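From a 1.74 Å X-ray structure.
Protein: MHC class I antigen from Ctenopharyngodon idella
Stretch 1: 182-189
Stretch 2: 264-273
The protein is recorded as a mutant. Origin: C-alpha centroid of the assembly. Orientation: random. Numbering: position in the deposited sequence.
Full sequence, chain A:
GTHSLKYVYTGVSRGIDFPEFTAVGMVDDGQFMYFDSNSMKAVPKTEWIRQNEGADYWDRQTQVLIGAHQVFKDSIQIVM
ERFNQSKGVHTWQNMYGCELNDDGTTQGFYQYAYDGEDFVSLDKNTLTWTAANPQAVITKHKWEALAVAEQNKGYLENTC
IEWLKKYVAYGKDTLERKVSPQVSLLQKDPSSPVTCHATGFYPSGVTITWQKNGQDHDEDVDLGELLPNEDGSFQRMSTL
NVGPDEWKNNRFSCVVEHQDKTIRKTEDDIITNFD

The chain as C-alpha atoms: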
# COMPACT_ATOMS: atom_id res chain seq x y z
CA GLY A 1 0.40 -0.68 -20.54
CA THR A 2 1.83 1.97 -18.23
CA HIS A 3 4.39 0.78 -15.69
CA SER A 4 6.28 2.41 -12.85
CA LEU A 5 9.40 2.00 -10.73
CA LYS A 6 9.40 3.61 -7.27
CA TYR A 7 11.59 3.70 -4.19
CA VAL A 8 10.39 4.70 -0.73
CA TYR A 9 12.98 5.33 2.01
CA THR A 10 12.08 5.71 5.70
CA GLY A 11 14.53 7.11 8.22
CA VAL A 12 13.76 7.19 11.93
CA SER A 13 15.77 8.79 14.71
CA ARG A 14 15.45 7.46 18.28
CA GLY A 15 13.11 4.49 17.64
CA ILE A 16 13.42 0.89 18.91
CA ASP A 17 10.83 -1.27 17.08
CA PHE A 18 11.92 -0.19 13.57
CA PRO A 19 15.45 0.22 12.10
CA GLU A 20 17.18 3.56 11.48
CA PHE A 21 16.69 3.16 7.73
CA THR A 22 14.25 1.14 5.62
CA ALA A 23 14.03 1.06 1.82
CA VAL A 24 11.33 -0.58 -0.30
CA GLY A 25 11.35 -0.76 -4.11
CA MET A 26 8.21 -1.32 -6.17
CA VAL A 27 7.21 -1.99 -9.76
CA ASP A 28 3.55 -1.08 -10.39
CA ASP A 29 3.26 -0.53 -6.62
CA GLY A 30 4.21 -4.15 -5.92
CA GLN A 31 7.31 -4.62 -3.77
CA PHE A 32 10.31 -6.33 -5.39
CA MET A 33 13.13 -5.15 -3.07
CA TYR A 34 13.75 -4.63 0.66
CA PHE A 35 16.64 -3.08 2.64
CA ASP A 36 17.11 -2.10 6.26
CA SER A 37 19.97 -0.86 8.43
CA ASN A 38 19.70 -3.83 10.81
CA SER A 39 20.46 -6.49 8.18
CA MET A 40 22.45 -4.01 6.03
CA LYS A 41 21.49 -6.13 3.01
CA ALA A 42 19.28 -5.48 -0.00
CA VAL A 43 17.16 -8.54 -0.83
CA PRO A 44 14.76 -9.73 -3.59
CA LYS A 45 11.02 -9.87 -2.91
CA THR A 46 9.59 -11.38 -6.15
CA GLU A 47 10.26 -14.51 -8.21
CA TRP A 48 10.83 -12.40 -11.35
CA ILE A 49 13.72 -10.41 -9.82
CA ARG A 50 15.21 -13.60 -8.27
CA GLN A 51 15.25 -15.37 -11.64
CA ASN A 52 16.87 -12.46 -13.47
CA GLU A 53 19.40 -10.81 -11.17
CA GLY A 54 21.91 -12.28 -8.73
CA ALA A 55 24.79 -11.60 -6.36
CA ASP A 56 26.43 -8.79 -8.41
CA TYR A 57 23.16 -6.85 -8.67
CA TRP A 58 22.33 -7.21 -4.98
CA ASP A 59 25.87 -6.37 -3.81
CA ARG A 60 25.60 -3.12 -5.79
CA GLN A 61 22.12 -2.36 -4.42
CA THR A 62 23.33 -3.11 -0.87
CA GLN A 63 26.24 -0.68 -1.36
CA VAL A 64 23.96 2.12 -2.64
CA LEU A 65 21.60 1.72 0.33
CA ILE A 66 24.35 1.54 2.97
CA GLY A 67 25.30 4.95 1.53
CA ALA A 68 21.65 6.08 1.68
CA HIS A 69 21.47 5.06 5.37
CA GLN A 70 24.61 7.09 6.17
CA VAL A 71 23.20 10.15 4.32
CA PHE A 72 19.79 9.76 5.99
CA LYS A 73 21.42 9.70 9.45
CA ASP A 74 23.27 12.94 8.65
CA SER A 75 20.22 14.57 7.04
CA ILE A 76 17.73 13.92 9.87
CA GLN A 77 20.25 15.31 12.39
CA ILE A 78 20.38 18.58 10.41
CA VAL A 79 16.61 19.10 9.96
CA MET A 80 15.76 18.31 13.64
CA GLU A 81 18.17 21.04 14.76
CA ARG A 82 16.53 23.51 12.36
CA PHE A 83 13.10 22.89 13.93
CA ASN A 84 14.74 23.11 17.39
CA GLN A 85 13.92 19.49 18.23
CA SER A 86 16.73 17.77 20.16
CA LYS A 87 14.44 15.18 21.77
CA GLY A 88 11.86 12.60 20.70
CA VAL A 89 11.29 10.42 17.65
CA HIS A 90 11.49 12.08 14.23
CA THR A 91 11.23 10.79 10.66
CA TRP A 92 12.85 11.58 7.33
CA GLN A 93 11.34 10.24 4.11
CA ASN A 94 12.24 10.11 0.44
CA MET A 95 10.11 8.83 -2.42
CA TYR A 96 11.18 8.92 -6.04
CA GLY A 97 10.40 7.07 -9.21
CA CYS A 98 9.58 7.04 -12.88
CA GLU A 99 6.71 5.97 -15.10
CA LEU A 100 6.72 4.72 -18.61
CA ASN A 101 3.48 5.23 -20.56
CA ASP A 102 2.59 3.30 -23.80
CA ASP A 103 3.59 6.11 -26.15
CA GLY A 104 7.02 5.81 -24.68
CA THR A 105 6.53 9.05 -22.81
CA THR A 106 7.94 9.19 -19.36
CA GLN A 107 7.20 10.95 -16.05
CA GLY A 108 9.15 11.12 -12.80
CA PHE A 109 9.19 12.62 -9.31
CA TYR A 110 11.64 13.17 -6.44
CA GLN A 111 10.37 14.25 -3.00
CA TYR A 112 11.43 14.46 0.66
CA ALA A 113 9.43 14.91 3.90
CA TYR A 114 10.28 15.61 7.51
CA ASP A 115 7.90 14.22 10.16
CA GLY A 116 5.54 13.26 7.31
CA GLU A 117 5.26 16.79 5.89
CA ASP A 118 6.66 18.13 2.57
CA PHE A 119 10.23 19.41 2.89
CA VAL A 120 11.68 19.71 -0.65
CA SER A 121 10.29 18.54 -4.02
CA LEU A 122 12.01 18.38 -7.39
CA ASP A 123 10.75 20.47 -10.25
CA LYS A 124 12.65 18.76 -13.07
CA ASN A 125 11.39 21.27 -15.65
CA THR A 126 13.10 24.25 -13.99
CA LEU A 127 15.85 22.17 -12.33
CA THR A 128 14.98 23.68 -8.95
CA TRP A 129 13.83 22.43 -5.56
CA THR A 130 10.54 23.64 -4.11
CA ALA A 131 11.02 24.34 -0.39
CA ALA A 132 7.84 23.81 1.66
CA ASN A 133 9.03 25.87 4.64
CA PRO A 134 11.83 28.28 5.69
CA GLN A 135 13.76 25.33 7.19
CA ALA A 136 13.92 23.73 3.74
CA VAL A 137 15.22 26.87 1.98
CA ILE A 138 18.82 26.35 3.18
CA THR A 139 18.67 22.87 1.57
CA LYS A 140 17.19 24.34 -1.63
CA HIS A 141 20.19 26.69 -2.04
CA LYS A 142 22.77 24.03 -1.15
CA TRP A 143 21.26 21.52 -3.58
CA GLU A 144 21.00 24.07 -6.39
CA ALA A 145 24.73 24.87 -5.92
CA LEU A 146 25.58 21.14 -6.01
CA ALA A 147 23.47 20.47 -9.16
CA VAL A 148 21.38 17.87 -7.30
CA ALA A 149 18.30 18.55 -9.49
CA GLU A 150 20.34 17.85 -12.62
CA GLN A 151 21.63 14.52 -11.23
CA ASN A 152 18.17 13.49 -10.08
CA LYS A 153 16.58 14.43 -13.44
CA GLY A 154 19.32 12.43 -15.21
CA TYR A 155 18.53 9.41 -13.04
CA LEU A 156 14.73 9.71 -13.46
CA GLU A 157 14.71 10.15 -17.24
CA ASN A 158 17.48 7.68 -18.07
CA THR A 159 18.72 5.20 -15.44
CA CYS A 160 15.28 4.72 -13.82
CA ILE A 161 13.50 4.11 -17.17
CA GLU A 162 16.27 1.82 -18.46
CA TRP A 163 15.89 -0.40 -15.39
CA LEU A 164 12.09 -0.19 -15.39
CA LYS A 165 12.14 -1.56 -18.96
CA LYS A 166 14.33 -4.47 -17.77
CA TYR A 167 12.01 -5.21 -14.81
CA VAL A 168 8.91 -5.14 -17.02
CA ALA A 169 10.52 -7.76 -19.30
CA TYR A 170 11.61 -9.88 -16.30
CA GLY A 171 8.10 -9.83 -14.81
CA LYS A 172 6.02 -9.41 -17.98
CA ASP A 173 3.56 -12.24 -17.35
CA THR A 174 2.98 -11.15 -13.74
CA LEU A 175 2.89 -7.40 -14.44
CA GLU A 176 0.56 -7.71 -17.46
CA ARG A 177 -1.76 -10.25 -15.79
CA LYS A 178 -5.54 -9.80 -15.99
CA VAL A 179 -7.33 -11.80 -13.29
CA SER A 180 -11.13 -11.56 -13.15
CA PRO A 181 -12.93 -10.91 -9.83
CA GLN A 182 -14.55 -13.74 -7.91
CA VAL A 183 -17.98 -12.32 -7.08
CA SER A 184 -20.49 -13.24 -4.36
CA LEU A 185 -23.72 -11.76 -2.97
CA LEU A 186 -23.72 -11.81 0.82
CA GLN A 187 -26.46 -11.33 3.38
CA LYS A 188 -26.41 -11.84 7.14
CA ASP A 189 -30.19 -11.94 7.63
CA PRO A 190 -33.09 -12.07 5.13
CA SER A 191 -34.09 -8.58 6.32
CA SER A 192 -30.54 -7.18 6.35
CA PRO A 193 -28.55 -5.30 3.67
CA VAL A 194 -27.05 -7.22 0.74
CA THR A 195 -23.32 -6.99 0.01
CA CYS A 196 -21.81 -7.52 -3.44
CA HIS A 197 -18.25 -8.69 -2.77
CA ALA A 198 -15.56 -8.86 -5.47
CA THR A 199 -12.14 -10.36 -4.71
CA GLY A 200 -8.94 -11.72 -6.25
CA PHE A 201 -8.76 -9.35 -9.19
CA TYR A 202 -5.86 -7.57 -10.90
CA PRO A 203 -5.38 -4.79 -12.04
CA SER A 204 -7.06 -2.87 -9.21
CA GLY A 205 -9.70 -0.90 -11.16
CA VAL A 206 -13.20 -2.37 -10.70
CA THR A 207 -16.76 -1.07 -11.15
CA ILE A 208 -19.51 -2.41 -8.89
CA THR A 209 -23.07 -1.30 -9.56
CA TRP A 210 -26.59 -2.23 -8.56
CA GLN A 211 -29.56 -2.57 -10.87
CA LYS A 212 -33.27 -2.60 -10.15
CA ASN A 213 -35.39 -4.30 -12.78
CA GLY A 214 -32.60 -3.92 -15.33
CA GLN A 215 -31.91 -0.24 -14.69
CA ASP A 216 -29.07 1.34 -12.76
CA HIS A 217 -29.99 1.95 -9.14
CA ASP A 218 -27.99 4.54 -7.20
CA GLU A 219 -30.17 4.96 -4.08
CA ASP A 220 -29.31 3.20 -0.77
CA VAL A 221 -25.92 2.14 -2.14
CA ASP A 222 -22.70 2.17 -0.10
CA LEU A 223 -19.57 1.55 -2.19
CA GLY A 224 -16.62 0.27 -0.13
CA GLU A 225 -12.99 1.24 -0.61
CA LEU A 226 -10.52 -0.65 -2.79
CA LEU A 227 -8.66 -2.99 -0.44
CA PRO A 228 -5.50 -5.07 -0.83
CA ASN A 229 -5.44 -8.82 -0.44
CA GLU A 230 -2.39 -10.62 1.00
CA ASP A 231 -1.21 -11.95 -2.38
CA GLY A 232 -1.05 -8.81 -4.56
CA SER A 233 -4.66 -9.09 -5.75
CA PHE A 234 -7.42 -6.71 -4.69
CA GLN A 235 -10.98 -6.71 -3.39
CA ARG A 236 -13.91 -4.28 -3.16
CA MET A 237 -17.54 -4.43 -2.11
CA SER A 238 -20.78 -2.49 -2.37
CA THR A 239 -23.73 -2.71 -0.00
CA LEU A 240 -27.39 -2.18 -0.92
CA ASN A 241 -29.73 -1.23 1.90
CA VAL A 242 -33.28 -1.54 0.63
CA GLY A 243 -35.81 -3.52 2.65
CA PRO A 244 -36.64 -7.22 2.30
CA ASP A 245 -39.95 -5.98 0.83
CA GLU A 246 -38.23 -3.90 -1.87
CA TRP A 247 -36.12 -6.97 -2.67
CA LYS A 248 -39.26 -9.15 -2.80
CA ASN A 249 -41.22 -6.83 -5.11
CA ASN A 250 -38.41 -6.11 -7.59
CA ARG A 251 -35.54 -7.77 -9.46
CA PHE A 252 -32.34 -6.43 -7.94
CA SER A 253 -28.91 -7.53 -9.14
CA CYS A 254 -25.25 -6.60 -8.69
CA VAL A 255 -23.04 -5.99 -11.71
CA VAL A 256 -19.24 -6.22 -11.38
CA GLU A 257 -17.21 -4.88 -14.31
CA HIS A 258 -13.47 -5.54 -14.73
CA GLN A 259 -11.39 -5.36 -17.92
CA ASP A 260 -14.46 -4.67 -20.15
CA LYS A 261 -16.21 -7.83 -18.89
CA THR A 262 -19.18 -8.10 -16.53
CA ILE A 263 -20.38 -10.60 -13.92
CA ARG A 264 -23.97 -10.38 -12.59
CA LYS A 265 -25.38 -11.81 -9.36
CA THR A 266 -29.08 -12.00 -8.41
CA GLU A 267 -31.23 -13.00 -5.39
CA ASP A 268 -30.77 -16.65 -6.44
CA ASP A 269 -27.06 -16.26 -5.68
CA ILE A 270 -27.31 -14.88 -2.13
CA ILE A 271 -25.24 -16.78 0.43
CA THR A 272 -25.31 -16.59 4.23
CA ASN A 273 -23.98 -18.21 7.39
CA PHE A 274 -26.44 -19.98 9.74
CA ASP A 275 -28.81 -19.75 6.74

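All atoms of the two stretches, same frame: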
# COMPACT_ATOMS: atom_id res chain seq x y z
N GLN A 182 -13.63 -12.73 -8.41
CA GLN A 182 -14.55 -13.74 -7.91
C GLN A 182 -15.63 -12.98 -7.15
O GLN A 182 -15.33 -12.23 -6.23
CB GLN A 182 -13.83 -14.75 -7.01
CG GLN A 182 -12.74 -15.54 -7.74
CD GLN A 182 -11.92 -16.44 -6.84
OE1 GLN A 182 -10.70 -16.30 -6.74
NE2 GLN A 182 -12.59 -17.38 -6.17
N VAL A 183 -16.89 -13.15 -7.56
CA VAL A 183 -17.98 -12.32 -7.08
C VAL A 183 -19.01 -13.14 -6.31
O VAL A 183 -19.43 -14.20 -6.77
CB VAL A 183 -18.68 -11.57 -8.24
CG1 VAL A 183 -19.81 -10.68 -7.73
CG2 VAL A 183 -17.68 -10.74 -9.04
N SER A 184 -19.41 -12.64 -5.14
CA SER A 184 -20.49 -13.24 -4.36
C SER A 184 -21.48 -12.18 -3.86
O SER A 184 -21.12 -11.01 -3.71
CB SER A 184 -19.93 -14.03 -3.17
OG SER A 184 -19.16 -15.14 -3.60
N LEU A 185 -22.72 -12.60 -3.63
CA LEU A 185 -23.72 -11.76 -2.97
C LEU A 185 -23.92 -12.29 -1.57
O LEU A 185 -24.24 -13.47 -1.39
CB LEU A 185 -25.06 -11.77 -3.72
CG LEU A 185 -25.37 -10.73 -4.79
CD1 LEU A 185 -26.85 -10.81 -5.14
CD2 LEU A 185 -25.01 -9.31 -4.37
N LEU A 186 -23.74 -11.41 -0.59
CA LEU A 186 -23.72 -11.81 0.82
C LEU A 186 -24.85 -11.15 1.57
O LEU A 186 -25.21 -10.00 1.30
CB LEU A 186 -22.39 -11.41 1.47
CG LEU A 186 -21.08 -11.72 0.74
CD1 LEU A 186 -19.88 -11.24 1.55
CD2 LEU A 186 -20.95 -13.20 0.40
N GLN A 187 -25.42 -11.88 2.51
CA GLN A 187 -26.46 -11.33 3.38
C GLN A 187 -26.44 -12.05 4.72
O GLN A 187 -26.39 -13.28 4.77
CB GLN A 187 -27.83 -11.48 2.72
CG GLN A 187 -28.89 -10.59 3.33
CD GLN A 187 -30.24 -10.75 2.65
OE1 GLN A 187 -30.57 -11.82 2.16
NE2 GLN A 187 -31.03 -9.68 2.65
N LYS A 188 -26.47 -11.28 5.80
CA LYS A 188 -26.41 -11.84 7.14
C LYS A 188 -27.78 -12.35 7.60
O LYS A 188 -27.87 -13.35 8.31
CB LYS A 188 -25.87 -10.80 8.13
CG LYS A 188 -24.44 -10.38 7.83
CD LYS A 188 -23.83 -9.59 8.98
CE LYS A 188 -23.66 -10.45 10.23
NZ LYS A 188 -22.38 -11.20 10.22
N ASP A 189 -28.83 -11.65 7.19
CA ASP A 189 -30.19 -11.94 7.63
C ASP A 189 -31.11 -11.59 6.46
O ASP A 189 -30.84 -10.63 5.75
CB ASP A 189 -30.50 -11.08 8.86
CG ASP A 189 -31.90 -11.29 9.39
OD1 ASP A 189 -32.84 -10.71 8.82
OD2 ASP A 189 -32.04 -12.02 10.39
N ARG A 264 -22.73 -10.80 -13.24
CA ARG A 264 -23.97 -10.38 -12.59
C ARG A 264 -24.42 -11.41 -11.55
O ARG A 264 -24.41 -12.61 -11.80
CB ARG A 264 -25.07 -10.15 -13.64
CG ARG A 264 -26.38 -9.59 -13.09
CD ARG A 264 -27.45 -9.48 -14.16
NE ARG A 264 -27.09 -8.54 -15.22
CZ ARG A 264 -27.44 -7.25 -15.25
NH1 ARG A 264 -28.16 -6.72 -14.26
NH2 ARG A 264 -27.05 -6.48 -16.26
N LYS A 265 -24.80 -10.93 -10.37
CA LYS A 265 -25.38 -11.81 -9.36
C LYS A 265 -26.79 -11.35 -8.99
O LYS A 265 -27.04 -10.15 -8.94
CB LYS A 265 -24.49 -11.90 -8.12
CG LYS A 265 -23.11 -12.49 -8.38
CD LYS A 265 -23.16 -13.99 -8.59
CE LYS A 265 -21.82 -14.51 -9.08
NZ LYS A 265 -21.86 -16.00 -9.23
N THR A 266 -27.68 -12.30 -8.74
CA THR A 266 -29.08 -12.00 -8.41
C THR A 266 -29.48 -12.64 -7.08
O THR A 266 -28.68 -13.31 -6.45
CB THR A 266 -30.05 -12.48 -9.52
OG1 THR A 266 -30.04 -13.91 -9.59
CG2 THR A 266 -29.68 -11.89 -10.88
N GLU A 267 -30.74 -12.43 -6.66
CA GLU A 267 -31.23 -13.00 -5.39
C GLU A 267 -30.96 -14.50 -5.26
O GLU A 267 -30.70 -14.99 -4.16
CB GLU A 267 -32.73 -12.72 -5.20
CG GLU A 267 -33.65 -13.28 -6.27
CD GLU A 267 -35.00 -12.59 -6.29
OE1 GLU A 267 -35.38 -12.09 -7.36
OE2 GLU A 267 -35.66 -12.54 -5.23
N ASP A 268 -31.02 -15.21 -6.39
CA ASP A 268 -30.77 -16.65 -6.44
C ASP A 268 -29.35 -17.03 -6.02
O ASP A 268 -29.07 -18.19 -5.72
CB ASP A 268 -31.04 -17.20 -7.84
CG ASP A 268 -32.53 -17.32 -8.15
OD1 ASP A 268 -33.35 -17.13 -7.23
OD2 ASP A 268 -32.86 -17.60 -9.31
N ASP A 269 -28.47 -16.03 -6.00
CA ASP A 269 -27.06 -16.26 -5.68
C ASP A 269 -26.69 -15.96 -4.23
O ASP A 269 -25.58 -16.29 -3.80
CB ASP A 269 -26.17 -15.44 -6.61
CG ASP A 269 -26.36 -15.82 -8.06
OD1 ASP A 269 -26.36 -17.03 -8.35
OD2 ASP A 269 -26.52 -14.91 -8.90
N ILE A 270 -27.62 -15.35 -3.49
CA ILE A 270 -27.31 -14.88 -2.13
C ILE A 270 -26.88 -16.02 -1.22
O ILE A 270 -27.54 -17.06 -1.14
CB ILE A 270 -28.48 -14.07 -1.51
CG1 ILE A 270 -28.72 -12.79 -2.31
CG2 ILE A 270 -28.21 -13.75 -0.04
CD1 ILE A 270 -29.87 -11.94 -1.82
N ILE A 271 -25.74 -15.82 -0.56
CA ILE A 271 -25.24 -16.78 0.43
C ILE A 271 -25.22 -16.16 1.82
O ILE A 271 -25.17 -14.94 1.98
CB ILE A 271 -23.86 -17.37 0.05
CG1 ILE A 271 -22.79 -16.27 -0.06
CG2 ILE A 271 -23.96 -18.20 -1.23
CD1 ILE A 271 -21.38 -16.80 -0.26
N THR A 272 -25.26 -17.02 2.83
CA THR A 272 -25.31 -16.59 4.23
C THR A 272 -24.78 -17.68 5.14
O THR A 272 -24.77 -18.86 4.78
CB THR A 272 -26.75 -16.20 4.63
OG1 THR A 272 -26.77 -15.67 5.97
CG2 THR A 272 -27.69 -17.39 4.53
N ASN A 273 -24.31 -17.28 6.32
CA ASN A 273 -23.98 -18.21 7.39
C ASN A 273 -25.23 -18.46 8.23
O ASN A 273 -26.16 -17.65 8.21
CB ASN A 273 -22.85 -17.64 8.25
CG ASN A 273 -21.49 -17.72 7.58
OD1 ASN A 273 -21.18 -18.69 6.89
ND2 ASN A 273 -20.66 -16.71 7.79
O HOH W 1 -21.50 -16.38 -6.30
O HOH W 2 -23.09 -15.27 -4.37

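The strand that includes 182-186 and the one passing through 264-265 run in nearly the same direction, with 22° between their N-to-C vectors, but their axes come no closer than 7.3 Å. No direct backbone hydrogen bond joins these two segments. The backbones meet further along, after the second stretch has passed through the 3-10 segment 267-269: the CA atoms of L186 and I271 lie 5.2 Å apart in a single beta bridge. Two hydrogen bonds define it. I271 N donates to L185 O at 2.9 Å with an N-H...O angle of 171°, and Q187 N donates to I271 O at 3.1 Å and 150°. I271 thus engages the residues flanking L186, the pattern of a parallel bridge. L185 O also receives a CA-H...O contact from I270 CA at 3.5 Å.

L185 contributes the largest covered area, 115 Å², and its CA-to-CB bond points toward the second stretch. Its chi1 of -92° lies between wells, while chi2 is t. The side chain occupies the space left between the separated backbones: L185 CG lies 3.6 Å from K265 CB, L185 CD1 approaches I270 CG1 at 3.9 Å, and the same CD1 is 3.4 Å from T266 O. These contacts are van der Waals in character, and the leucine is buried. Its amide is not left without a partner, because a water accepts from L185 N at 2.8 Å and donates to D269 O, also at 2.8 Å.

The turn that presents these atoms is braced internally. D269 N donates to T266 O at 2.8 Å, and D269 OD2 accepts from T266 N at 2.9 Å and 169°, so one aspartate holds T266 through both backbone and side chain.

K265, with 75 Å² covered, directs its CA-to-CB bond toward the first stretch and packs through its aliphatic portion. K265 CG lies 3.8 Å from V183 CG1, and K265 CE is 3.3 Å from V183 O. The charged end reaches that carbonyl through solvent: a water accepts from K265 NZ at 3.0 Å and donates to V183 O at 3.0 Å.

The second stretch covers 67 Å² of Q187, whose amide already takes part in the bridge. Its CB packs against I270 CG2 at 3.6 Å, while Q187 O and T272 OG1 approach to 2.7 Å, a distance suited to a hydrogen bond, although the threonine proton also has N273 O within reach. L186 points its CA-to-CB bond away, yet its CD2 returns to meet I271 CG1 at 3.6 Å, adding an apolar contact beside the bridge.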